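Local atomic coordinates of probable GGDEF family protein (Chromobacterium violaceum, PDB entry 3NJA), a protein that is of unknown function but, as a GGDEF-family protein with a PAS domain, probably senses a signal that controls cyclic di-GMP synthesis. Residues F80-R85 against L96-H101. Residues are numbered along the deposited sequence; the frame is centred on the assembly and turned at random.
Sequences FDVEYR and LLERNH. With SO4 (sulfate ion), chain G.
Tyr84 reaches across to Glu98 and hands its hydroxyl to the carboxylate: OH of Tyr84 lies 2.6 Å from OE1 of Glu98, on that oxygen's anti side and somewhat out of the carboxylate plane. The tyrosine ring stands steeply to the carboxylate, 75° between the planes, with Leu96 CB over one face near the rim. CG of Tyr84 sits between the backbone N and the carbonyl carbon (chi1 60°), and the end of the side chain comes nearer the partner strand than its CB does. The other oxygen, OE2 of Glu98, accepts ND2 of Asn100 at 3.1 Å through its anti lone pair; the amide oxygen OD1 of Asn100 also lies close to OE2 without bonding it. On the same face, Asn100 CB sits 3.6 Å from the centroid of the Phe80 ring, a CH-pi contact, and the amide stacks on that ring with the planes 15° apart.

The opposite face carries Asp81 and Arg99, whose salt bridge joins OD1 to NH2 at 3.2 Å. NH2 approaches from above the carboxylate plane, while OD1 lies at the guanidinium edge. NE and NH1 of Arg99 grip a sulfate ion, probably from the crystallisation liquor, NH1 to its O3 at 2.7 Å. Further along, Leu97 CD1 rests on Glu83 CG at 3.7 Å; the Glu83 carboxylate pairs with Arg68 and Arg72 of a third subunit.

Between these two faces the backbones form an antiparallel ladder in which Phe80, Val82 and Tyr84 form hydrogen-bonded pairs with Asn100, Glu98 and Leu96; Asn100 N to Phe80 O is 2.6 Å. These strands, 80-87 and 93-104, form a hairpin of the PAS-fold sheet. Strand 110-119 pairs with the far edge of 93-104, while a second subunit packs on the Phe80-Tyr84 face, stacking its His73 on Phe80.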
ATOM      1  N   PHE B  80       7.895  -3.058   0.577  1.00 55.09           N
ATOM      2  CA  PHE B  80       7.112  -4.111   1.217  1.00 59.03           C
ATOM      3  C   PHE B  80       7.959  -5.085   2.024  1.00 54.60           C
ATOM      4  O   PHE B  80       9.189  -5.121   1.906  1.00 50.45           O
ATOM      5  CB  PHE B  80       6.297  -4.885   0.186  1.00 58.24           C
ATOM      6  CG  PHE B  80       7.132  -5.566  -0.856  1.00 59.06           C
ATOM      7  CD1 PHE B  80       7.376  -6.932  -0.784  1.00 49.17           C
ATOM      8  CD2 PHE B  80       7.671  -4.837  -1.913  1.00 52.76           C
ATOM      9  CE1 PHE B  80       8.138  -7.570  -1.749  1.00 44.06           C
ATOM     10  CE2 PHE B  80       8.432  -5.460  -2.882  1.00 52.70           C
ATOM     11  CZ  PHE B  80       8.672  -6.836  -2.796  1.00 58.47           C
ATOM     12  N   ASP B  81       7.274  -5.875   2.840  1.00 51.34           N
ATOM     13  CA  ASP B  81       7.922  -6.852   3.684  1.00 54.90           C
ATOM     14  C   ASP B  81       7.740  -8.271   3.173  1.00 59.80           C
ATOM     15  O   ASP B  81       6.774  -8.577   2.465  1.00 63.08           O
ATOM     16  CB  ASP B  81       7.370  -6.753   5.099  1.00 65.85           C
ATOM     17  CG  ASP B  81       7.625  -5.402   5.720  1.00 80.73           C
ATOM     18  OD1 ASP B  81       8.794  -4.939   5.704  1.00 82.55           O
ATOM     19  OD2 ASP B  81       6.652  -4.805   6.228  1.00 87.26           O
ATOM     20  N   VAL B  82       8.690  -9.131   3.538  1.00 54.92           N
ATOM     21  CA  VAL B  82       8.575 -10.569   3.345  1.00 49.31           C
ATOM     22  C   VAL B  82       9.219 -11.282   4.539  1.00 53.46           C
ATOM     23  O   VAL B  82      10.303 -10.902   4.987  1.00 52.29           O
ATOM     24  CB  VAL B  82       9.262 -11.031   2.057  1.00 47.02           C
ATOM     25  CG1 VAL B  82       8.742 -12.391   1.669  1.00 54.85           C
ATOM     26  CG2 VAL B  82       9.006 -10.051   0.933  1.00 52.36           C
ATOM     27  N   GLU B  83       8.528 -12.280   5.080  1.00 50.71           N
ATOM     28  CA  GLU B  83       9.096 -13.136   6.118  1.00 56.35           C
ATOM     29  C   GLU B  83       9.381 -14.502   5.532  1.00 53.47           C
ATOM     30  O   GLU B  83       8.620 -15.011   4.714  1.00 56.30           O
ATOM     31  CB  GLU B  83       8.126 -13.315   7.277  1.00 56.75           C
ATOM     32  CG  GLU B  83       7.969 -12.131   8.185  1.00 55.86           C
ATOM     33  CD  GLU B  83       7.564 -12.565   9.580  1.00 69.12           C
ATOM     34  OE1 GLU B  83       7.958 -13.686   9.989  1.00 71.45           O
ATOM     35  OE2 GLU B  83       6.862 -11.796  10.270  1.00 76.15           O
ATOM     36  N   TYR B  84      10.472 -15.105   5.962  1.00 56.67           N
ATOM     37  CA  TYR B  84      10.798 -16.446   5.525  1.00 55.04           C
ATOM     38  C   TYR B  84      11.981 -16.968   6.329  1.00 53.71           C
ATOM     39  O   TYR B  84      12.821 -16.193   6.814  1.00 47.44           O
ATOM     40  CB  TYR B  84      11.128 -16.452   4.032  1.00 59.52           C
ATOM     41  CG  TYR B  84      12.314 -15.577   3.689  1.00 69.63           C
ATOM     42  CD1 TYR B  84      13.617 -16.050   3.823  1.00 69.30           C
ATOM     43  CD2 TYR B  84      12.134 -14.270   3.248  1.00 70.51           C
ATOM     44  CE1 TYR B  84      14.699 -15.246   3.516  1.00 71.43           C
ATOM     45  CE2 TYR B  84      13.209 -13.464   2.938  1.00 65.46           C
ATOM     46  CZ  TYR B  84      14.487 -13.955   3.076  1.00 66.11           C
ATOM     47  OH  TYR B  84      15.555 -13.148   2.770  1.00 65.98           O
ATOM     48  N   ARG B  85      12.041 -18.288   6.474  1.00 48.77           N
ATOM     49  CA  ARG B  85      13.160 -18.912   7.135  1.00 43.07           C
ATOM     50  C   ARG B  85      14.279 -19.107   6.124  1.00 51.27           C
ATOM     51  O   ARG B  85      14.030 -19.319   4.929  1.00 46.39           O
ATOM     52  CB  ARG B  85      12.744 -20.264   7.703  1.00 51.26           C
ATOM     53  CG  ARG B  85      11.647 -20.186   8.738  1.00 54.83           C
ATOM     54  CD  ARG B  85      11.069 -21.554   8.988  1.00 57.29           C
ATOM     55  NE  ARG B  85      10.150 -21.960   7.933  1.00 62.02           N
ATOM     56  CZ  ARG B  85       9.679 -23.195   7.787  1.00 69.89           C
ATOM     57  NH1 ARG B  85      10.063 -24.163   8.622  1.00 65.56           N
ATOM     58  NH2 ARG B  85       8.837 -23.463   6.797  1.00 73.44           N
ATOM     59  N   LEU B  96      13.710 -14.704   9.058  1.00 47.98           N
ATOM     60  CA  LEU B  96      14.106 -13.376   8.577  1.00 54.03           C
ATOM     61  C   LEU B  96      12.945 -12.415   8.264  1.00 54.49           C
ATOM     62  O   LEU B  96      11.885 -12.823   7.758  1.00 49.83           O
ATOM     63  CB  LEU B  96      15.016 -13.514   7.351  1.00 51.97           C
ATOM     64  CG  LEU B  96      16.512 -13.659   7.654  1.00 49.89           C
ATOM     65  CD1 LEU B  96      16.756 -14.373   8.978  1.00 37.77           C
ATOM     66  CD2 LEU B  96      17.269 -14.322   6.508  1.00 43.04           C
ATOM     67  N   LEU B  97      13.153 -11.137   8.570  1.00 58.99           N
ATOM     68  CA  LEU B  97      12.282 -10.086   8.048  1.00 57.14           C
ATOM     69  C   LEU B  97      13.033  -9.259   7.007  1.00 54.68           C
ATOM     70  O   LEU B  97      14.147  -8.799   7.249  1.00 52.59           O
ATOM     71  CB  LEU B  97      11.750  -9.183   9.157  1.00 60.97           C
ATOM     72  CG  LEU B  97      10.758  -8.153   8.604  1.00 58.86           C
ATOM     73  CD1 LEU B  97       9.622  -8.856   7.891  1.00 51.54           C
ATOM     74  CD2 LEU B  97      10.219  -7.255   9.701  1.00 62.00           C
ATOM     75  N   GLU B  98      12.422  -9.078   5.844  1.00 47.04           N
ATOM     76  CA  GLU B  98      13.112  -8.453   4.732  1.00 49.05           C
ATOM     77  C   GLU B  98      12.295  -7.301   4.182  1.00 59.55           C
ATOM     78  O   GLU B  98      11.137  -7.462   3.793  1.00 63.48           O
ATOM     79  CB  GLU B  98      13.376  -9.485   3.637  1.00 53.14           C
ATOM     80  CG  GLU B  98      14.119  -8.976   2.409  1.00 55.45           C
ATOM     81  CD  GLU B  98      14.181 -10.024   1.292  1.00 67.54           C
ATOM     82  OE1 GLU B  98      14.984 -10.980   1.406  1.00 72.74           O
ATOM     83  OE2 GLU B  98      13.416  -9.905   0.305  1.00 65.40           O
ATOM     84  N   ARG B  99      12.890  -6.121   4.150  1.00 57.00           N
ATOM     85  CA  ARG B  99      12.173  -4.996   3.594  1.00 60.92           C
ATOM     86  C   ARG B  99      12.651  -4.749   2.171  1.00 53.26           C
ATOM     87  O   ARG B  99      13.854  -4.649   1.918  1.00 48.08           O
ATOM     88  CB  ARG B  99      12.313  -3.756   4.472  1.00 61.35           C
ATOM     89  CG  ARG B  99      11.203  -2.769   4.228  1.00 69.78           C
ATOM     90  CD  ARG B  99      11.333  -1.525   5.075  1.00 71.04           C
ATOM     91  NE  ARG B  99      10.378  -0.508   4.661  1.00 77.28           N
ATOM     92  CZ  ARG B  99       9.090  -0.737   4.413  1.00 78.57           C
ATOM     93  NH1 ARG B  99       8.304   0.265   4.039  1.00 83.75           N
ATOM     94  NH2 ARG B  99       8.579  -1.954   4.543  1.00 69.36           N
ATOM     95  N   ASN B 100      11.697  -4.687   1.247  1.00 48.56           N
ATOM     96  CA  ASN B 100      12.002  -4.516  -0.167  1.00 49.93           C
ATOM     97  C   ASN B 100      11.586  -3.162  -0.668  1.00 62.54           C
ATOM     98  O   ASN B 100      10.524  -2.664  -0.310  1.00 65.91           O
ATOM     99  CB  ASN B 100      11.329  -5.589  -1.008  1.00 52.70           C
ATOM    100  CG  ASN B 100      11.837  -6.976  -0.669  1.00 57.40           C
ATOM    101  OD1 ASN B 100      12.554  -7.599  -1.459  1.00 54.20           O
ATOM    102  ND2 ASN B 100      11.496  -7.451   0.531  1.00 45.00           N
ATOM    103  N   HIS B 101      12.453  -2.582  -1.488  1.00 59.39           N
ATOM    104  CA  HIS B 101      12.211  -1.324  -2.158  1.00 43.98           C
ATOM    105  C   HIS B 101      12.446  -1.566  -3.636  1.00 53.17           C
ATOM    106  O   HIS B 101      13.420  -2.209  -4.008  1.00 59.24           O
ATOM    107  CB  HIS B 101      13.204  -0.285  -1.659  1.00 35.90           C
ATOM    108  CG  HIS B 101      13.004   0.100  -0.229  1.00 47.65           C
ATOM    109  ND1 HIS B 101      12.256   1.191   0.150  1.00 49.17           N
ATOM    110  CD2 HIS B 101      13.452  -0.465   0.917  1.00 59.18           C
ATOM    111  CE1 HIS B 101      12.254   1.291   1.466  1.00 54.49           C
ATOM    112  NE2 HIS B 101      12.975   0.299   1.957  1.00 65.67           N
TER
HETATM  113  S   SO4 G 124       9.979   3.145   4.305  0.50 76.31           S
HETATM  114  O1  SO4 G 124      10.701   4.357   3.931  0.50 80.66           O
HETATM  115  O2  SO4 G 124       8.772   3.531   5.042  0.50 70.46           O
HETATM  116  O3  SO4 G 124       9.605   2.434   3.085  0.50 74.28           O
HETATM  117  O4  SO4 G 124      10.845   2.289   5.121  0.50 58.20           O